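Local coordinates for protein helianthamide (Stichodactyla helianthus, PDB 4X0N) that probably inhibits pancreatic alpha-amylase, as a small disulfide-rich sea anemone peptide of beta-defensin-like fold, at residues E22-M27 / L37-T42. Sequence-based numbering, arbitrary orientation.
Sequences EDEKAM and LCCYKT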
loop_
_atom_site.group_PDB
_atom_site.type_symbol
_atom_site.label_atom_id
_atom_site.label_comp_id
_atom_site.label_asym_id
_atom_site.label_seq_id
_atom_site.Cartn_x
_atom_site.Cartn_y
_atom_site.Cartn_z
ATOM N N GLU B 22 33.029 -5.237 -7.014
ATOM C CA GLU B 22 33.882 -4.798 -5.913
ATOM C C GLU B 22 33.188 -3.768 -5.020
ATOM O O GLU B 22 33.415 -3.730 -3.810
ATOM C CB GLU B 22 35.186 -4.212 -6.461
ATOM C CG GLU B 22 36.307 -4.149 -5.438
ATOM C CD GLU B 22 36.680 -5.520 -4.906
ATOM O OE1 GLU B 22 37.286 -6.309 -5.665
ATOM O OE2 GLU B 22 36.360 -5.812 -3.733
ATOM N N ASP B 23 32.340 -2.938 -5.620
ATOM C CA ASP B 23 31.696 -1.845 -4.896
ATOM C C ASP B 23 30.237 -2.152 -4.563
ATOM O O ASP B 23 29.456 -1.249 -4.256
ATOM C CB ASP B 23 31.788 -0.546 -5.701
ATOM C CG ASP B 23 31.020 -0.616 -7.009
ATOM O OD1 ASP B 23 30.880 -1.730 -7.559
ATOM O OD2 ASP B 23 30.556 0.442 -7.486
ATOM N N GLU B 24 29.875 -3.429 -4.624
ATOM C CA GLU B 24 28.512 -3.848 -4.330
ATOM C C GLU B 24 28.455 -4.710 -3.075
ATOM O O GLU B 24 29.455 -5.299 -2.661
ATOM C CB GLU B 24 27.916 -4.617 -5.511
ATOM C CG GLU B 24 27.536 -3.750 -6.700
ATOM C CD GLU B 24 27.024 -4.566 -7.872
ATOM O OE1 GLU B 24 27.258 -5.794 -7.888
ATOM O OE2 GLU B 24 26.386 -3.982 -8.777
ATOM N N LYS B 25 27.273 -4.782 -2.475
ATOM C CA LYS B 25 27.062 -5.609 -1.297
ATOM C C LYS B 25 26.143 -6.768 -1.658
ATOM O O LYS B 25 25.266 -6.629 -2.507
ATOM C CB LYS B 25 26.488 -4.777 -0.149
ATOM C CG LYS B 25 27.454 -3.733 0.391
ATOM C CD LYS B 25 26.828 -2.905 1.502
ATOM C CE LYS B 25 25.812 -1.911 0.957
ATOM N NZ LYS B 25 26.439 -0.875 0.085
ATOM N N ALA B 26 26.350 -7.916 -1.024
ATOM C CA ALA B 26 25.584 -9.100 -1.382
ATOM C C ALA B 26 24.518 -9.468 -0.356
ATOM O O ALA B 26 24.714 -9.322 0.851
ATOM C CB ALA B 26 26.521 -10.271 -1.617
ATOM N N MET B 27 23.389 -9.951 -0.861
ATOM C CA MET B 27 22.349 -10.532 -0.029
ATOM C C MET B 27 21.980 -11.923 -0.541
ATOM O O MET B 27 21.402 -12.064 -1.622
ATOM C CB MET B 27 21.125 -9.618 0.014
ATOM C CG MET B 27 20.089 -10.018 1.042
ATOM S SD MET B 27 20.576 -9.571 2.717
ATOM C CE MET B 27 20.667 -7.788 2.559
ATOM N N LEU B 37 22.930 -14.338 -5.827
ATOM C CA LEU B 37 23.019 -13.258 -4.852
ATOM C C LEU B 37 22.240 -12.040 -5.329
ATOM O O LEU B 37 22.078 -11.830 -6.530
ATOM C CB LEU B 37 24.483 -12.858 -4.652
ATOM C CG LEU B 37 25.358 -13.631 -3.659
ATOM C CD1 LEU B 37 25.273 -15.135 -3.860
ATOM C CD2 LEU B 37 26.801 -13.169 -3.778
ATOM N N CYS B 38 21.755 -11.239 -4.387
ATOM C CA CYS B 38 21.248 -9.915 -4.724
ATOM C C CYS B 38 22.358 -8.894 -4.518
ATOM O O CYS B 38 22.871 -8.732 -3.413
ATOM C CB CYS B 38 20.033 -9.566 -3.865
ATOM S SG CYS B 38 19.374 -7.903 -4.149
ATOM N N CYS B 39 22.721 -8.198 -5.590
ATOM C CA CYS B 39 23.862 -7.294 -5.568
ATOM C C CYS B 39 23.388 -5.850 -5.617
ATOM O O CYS B 39 22.866 -5.387 -6.632
ATOM C CB CYS B 39 24.795 -7.588 -6.747
ATOM S SG CYS B 39 25.473 -9.271 -6.778
ATOM N N TYR B 40 23.572 -5.138 -4.512
ATOM C CA TYR B 40 22.996 -3.813 -4.373
ATOM C C TYR B 40 24.011 -2.801 -3.870
ATOM O O TYR B 40 25.114 -3.157 -3.456
ATOM C CB TYR B 40 21.816 -3.863 -3.399
ATOM C CG TYR B 40 22.191 -4.285 -1.989
ATOM C CD1 TYR B 40 22.290 -3.351 -0.967
ATOM C CD2 TYR B 40 22.443 -5.617 -1.680
ATOM C CE1 TYR B 40 22.629 -3.729 0.321
ATOM C CE2 TYR B 40 22.785 -6.004 -0.394
ATOM C CZ TYR B 40 22.875 -5.056 0.602
ATOM O OH TYR B 40 23.214 -5.432 1.882
ATOM N N LYS B 41 23.623 -1.532 -3.920
ATOM C CA LYS B 41 24.326 -0.473 -3.219
ATOM C C LYS B 41 23.291 0.289 -2.407
ATOM O O LYS B 41 22.172 0.507 -2.873
ATOM C CB LYS B 41 25.002 0.477 -4.208
ATOM C CG LYS B 41 25.822 -0.209 -5.285
ATOM C CD LYS B 41 26.418 0.809 -6.244
ATOM C CE LYS B 41 27.109 0.132 -7.423
ATOM N NZ LYS B 41 26.152 -0.622 -8.286
ATOM N N THR B 42 23.651 0.693 -1.197
ATOM C CA THR B 42 22.767 1.554 -0.427
ATOM C C THR B 42 23.089 3.001 -0.762
ATOM O O THR B 42 24.255 3.356 -0.932
ATOM C CB THR B 42 22.917 1.326 1.090
ATOM O OG1 THR B 42 24.236 1.703 1.506
ATOM C CG2 THR B 42 22.676 -0.134 1.435
#
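Tyr40 lays its ring across the strand 25-27, with Lys25 CB over one face, 4.0 Å from the ring centroid in a CH-pi contact offset toward the rim. Its CG sits between the backbone N and the carbonyl carbon (chi1 62°); Met27 CE approaches Tyr40 OH at 3.5 Å. The Lys25 and Tyr40 side chains cross at about a right angle, and the Lys25 bend at chi3 (-74°) puts CE beside Thr42 CG2. Beneath, Lys25 and Tyr40 form an antiparallel hydrogen-bonded pair, Lys25 N to Tyr40 O 2.9 Å and nearly straight; the non-hydrogen-bonded pair Ala26 with Cys39 follows, then the hydrogen-bonded pair Met27 with Cys38. On the other face, Ala26 CB meets Leu37 CD2 at 3.6 Å beside Cys39, which is disulfide-bonded to Cys20. An alanine at Tyr40 would probably leave Lys25 CB and Met27 CE without their aromatic partner and open a gap beside Ile8. On the face of Lys25, Met27, Cys38 and Tyr40, Met27 and Tyr40 also pack on another protein chain. Glu24 OE2 forms salt bridges with Lys17 NZ and, through a weak hydrogen bond (3.4 Å), Lys41 NZ; with OE1 accepting from Ala21 N, the carboxylate is likely held and its charge balanced.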